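Local structure of vitamin B12-binding protein (5YSC) at residues 209-215 against 238-243. The protein binds vitamin B12 in the periplasm and probably delivers it to BtuC, the membrane subunit of the BtuCDF import transporter. Residues are numbered along the deposited sequence; the frame is centred on the assembly and turned at random.
Sequences QVIFTSE and QVWALN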
loop_
_atom_site.group_PDB
_atom_site.type_symbol
_atom_site.label_atom_id
_atom_site.label_comp_id
_atom_site.label_asym_id
_atom_site.label_seq_id
_atom_site.Cartn_x
_atom_site.Cartn_y
_atom_site.Cartn_z
ATOM N N GLN A 209 8.128 -10.211 18.257
ATOM C CA GLN A 209 9.588 -10.113 18.200
ATOM C C GLN A 209 10.042 -8.748 17.684
ATOM O O GLN A 209 11.073 -8.228 18.128
ATOM C CB GLN A 209 10.137 -11.220 17.309
ATOM C CG GLN A 209 10.094 -12.588 17.971
ATOM C CD GLN A 209 10.456 -13.673 17.008
ATOM O OE1 GLN A 209 9.649 -14.084 16.173
ATOM N NE2 GLN A 209 11.691 -14.136 17.093
ATOM N N VAL A 210 9.260 -8.157 16.779
ATOM C CA VAL A 210 9.547 -6.872 16.152
ATOM C C VAL A 210 8.267 -6.046 16.176
ATOM O O VAL A 210 7.179 -6.585 15.943
ATOM C CB VAL A 210 10.014 -7.050 14.697
ATOM C CG1 VAL A 210 10.225 -5.689 14.087
ATOM C CG2 VAL A 210 11.282 -7.875 14.607
ATOM N N ILE A 211 8.391 -4.750 16.470
ATOM C CA ILE A 211 7.305 -3.784 16.303
ATOM C C ILE A 211 7.681 -2.799 15.200
ATOM O O ILE A 211 8.734 -2.159 15.265
ATOM C CB ILE A 211 7.006 -3.048 17.613
ATOM C CG1 ILE A 211 6.444 -4.058 18.631
ATOM C CG2 ILE A 211 6.002 -1.945 17.366
ATOM C CD1 ILE A 211 6.313 -3.530 20.053
ATOM N N PHE A 212 6.808 -2.666 14.211
ATOM C CA PHE A 212 6.932 -1.660 13.169
ATOM C C PHE A 212 5.921 -0.545 13.391
ATOM O O PHE A 212 4.756 -0.808 13.725
ATOM C CB PHE A 212 6.722 -2.279 11.793
ATOM C CG PHE A 212 7.853 -3.185 11.355
ATOM C CD1 PHE A 212 9.152 -2.718 11.270
ATOM C CD2 PHE A 212 7.612 -4.517 11.091
ATOM C CE1 PHE A 212 10.144 -3.537 10.871
ATOM C CE2 PHE A 212 8.616 -5.372 10.709
ATOM C CZ PHE A 212 9.897 -4.876 10.595
ATOM N N THR A 213 6.354 0.695 13.179
ATOM C CA THR A 213 5.519 1.856 13.446
ATOM C C THR A 213 5.859 2.946 12.416
ATOM O O THR A 213 6.412 2.656 11.350
ATOM C CB THR A 213 5.703 2.287 14.918
ATOM O OG1 THR A 213 4.728 3.290 15.278
ATOM C CG2 THR A 213 7.154 2.829 15.157
ATOM N N SER A 214 5.534 4.203 12.740
ATOM C CA SER A 214 5.730 5.332 11.846
ATOM C C SER A 214 6.994 6.107 12.213
ATOM O O SER A 214 7.505 6.037 13.335
ATOM C CB SER A 214 4.522 6.271 11.902
ATOM O OG SER A 214 4.448 6.893 13.184
ATOM N N GLU A 215 7.483 6.877 11.240
ATOM C CA GLU A 215 8.625 7.738 11.499
ATOM C C GLU A 215 8.265 8.761 12.553
ATOM O O GLU A 215 9.088 9.105 13.409
ATOM C CB GLU A 215 9.069 8.376 10.185
ATOM C CG GLU A 215 9.491 7.310 9.174
ATOM C CD GLU A 215 9.938 7.844 7.819
ATOM O OE1 GLU A 215 9.595 7.205 6.795
ATOM O OE2 GLU A 215 10.642 8.880 7.771
ATOM N N GLN A 238 14.213 -3.413 18.683
ATOM C CA GLN A 238 13.580 -3.827 17.435
ATOM C C GLN A 238 12.202 -3.193 17.289
ATOM O O GLN A 238 11.238 -3.839 16.864
ATOM C CB GLN A 238 13.512 -5.346 17.348
ATOM C CG GLN A 238 14.894 -5.967 17.416
ATOM C CD GLN A 238 14.942 -7.481 17.170
ATOM O OE1 GLN A 238 16.000 -8.026 16.865
ATOM N NE2 GLN A 238 13.805 -8.161 17.312
ATOM N N VAL A 239 12.114 -1.908 17.617
ATOM C CA VAL A 239 10.979 -1.078 17.261
ATOM C C VAL A 239 11.493 -0.136 16.194
ATOM O O VAL A 239 12.388 0.685 16.459
ATOM C CB VAL A 239 10.411 -0.311 18.456
ATOM C CG1 VAL A 239 9.204 0.476 18.033
ATOM C CG2 VAL A 239 10.065 -1.301 19.577
ATOM N N TRP A 240 10.930 -0.253 14.986
ATOM C CA TRP A 240 11.418 0.504 13.845
ATOM C C TRP A 240 10.271 1.152 13.084
ATOM O O TRP A 240 9.177 0.595 12.955
ATOM C CB TRP A 240 12.189 -0.394 12.883
ATOM C CG TRP A 240 13.443 -0.973 13.430
ATOM C CD1 TRP A 240 14.528 -0.277 13.859
ATOM C CD2 TRP A 240 13.794 -2.373 13.536
ATOM N NE1 TRP A 240 15.530 -1.151 14.251
ATOM C CE2 TRP A 240 15.103 -2.435 14.056
ATOM C CE3 TRP A 240 13.135 -3.575 13.227
ATOM C CZ2 TRP A 240 15.762 -3.653 14.284
ATOM C CZ3 TRP A 240 13.784 -4.773 13.446
ATOM C CH2 TRP A 240 15.092 -4.805 13.970
ATOM N N ALA A 241 10.542 2.340 12.565
ATOM C CA ALA A 241 9.628 2.967 11.621
ATOM C C ALA A 241 9.755 2.351 10.242
ATOM O O ALA A 241 10.856 2.023 9.812
ATOM C CB ALA A 241 9.911 4.446 11.497
ATOM N N LEU A 242 8.629 2.278 9.523
ATOM C CA LEU A 242 8.600 1.928 8.114
ATOM C C LEU A 242 8.055 3.113 7.339
ATOM O O LEU A 242 7.239 3.877 7.862
ATOM C CB LEU A 242 7.727 0.701 7.860
ATOM C CG LEU A 242 8.274 -0.566 8.530
ATOM C CD1 LEU A 242 7.284 -1.725 8.363
ATOM C CD2 LEU A 242 9.655 -0.959 8.009
ATOM N N ASN A 243 8.515 3.264 6.095
ATOM C CA ASN A 243 7.982 4.290 5.208
ATOM C C ASN A 243 6.584 3.886 4.721
ATOM O O ASN A 243 6.405 2.920 3.964
ATOM C CB ASN A 243 8.948 4.519 4.054
ATOM C CG ASN A 243 8.484 5.586 3.102
ATOM O OD1 ASN A 243 7.336 5.642 2.719
ATOM N ND2 ASN A 243 9.413 6.425 2.690
#
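Leu-242 lies over one face of the Phe-212 ring, its CD1 3.4 Å from Phe-212 CG, while Val-210 CG1 sits above a ring face near the rim. Phe-212 CE1 in turn reaches the edge of the indole, near its plane, 3.8 Å from Trp-240 CE3. Phe-212 chi1 of -71° turns CG anti to the carbonyl carbon and carries the ring into this row. Helix 254-267 covers the same side of the sheet, where Tyr-264 stacks on Trp-240. On the other side, Ile-211 and Val-239 run side by side, Ile-211 CB to Val-239 CG2 4.0 Å, and helix 215-220 brings Ile-218 against Thr-213 and Ala-241.

Between the two layers runs a parallel beta ladder. Ile-211 N donates to Gln-238 O, Trp-240 N to Ile-211 O, Thr-213 N to Trp-240 O (2.8 Å) and Leu-242 N to Thr-213 O. At its start Gln-238 NE2 reaches Gln-209 O at 2.9 Å, a bent bond approaching from above the carbonyl plane, while OE1 turns to Gln-271. At the far end Ser-214 OG caps Ala-217 N and Asn-243 OD1 caps Trp-246 N; the Asn-243 side chain lies about 6 Å from bound cyanocobalamin.

Strand 239-241, outermost in the parallel sheet of the C-terminal lobe of this two-lobed binding protein, is thus fastened to 210-213 by backbone bonds sandwiched between apolar layers, with the Gln-238 amide at one end and the capping Ser-214 and Asn-243 at the other.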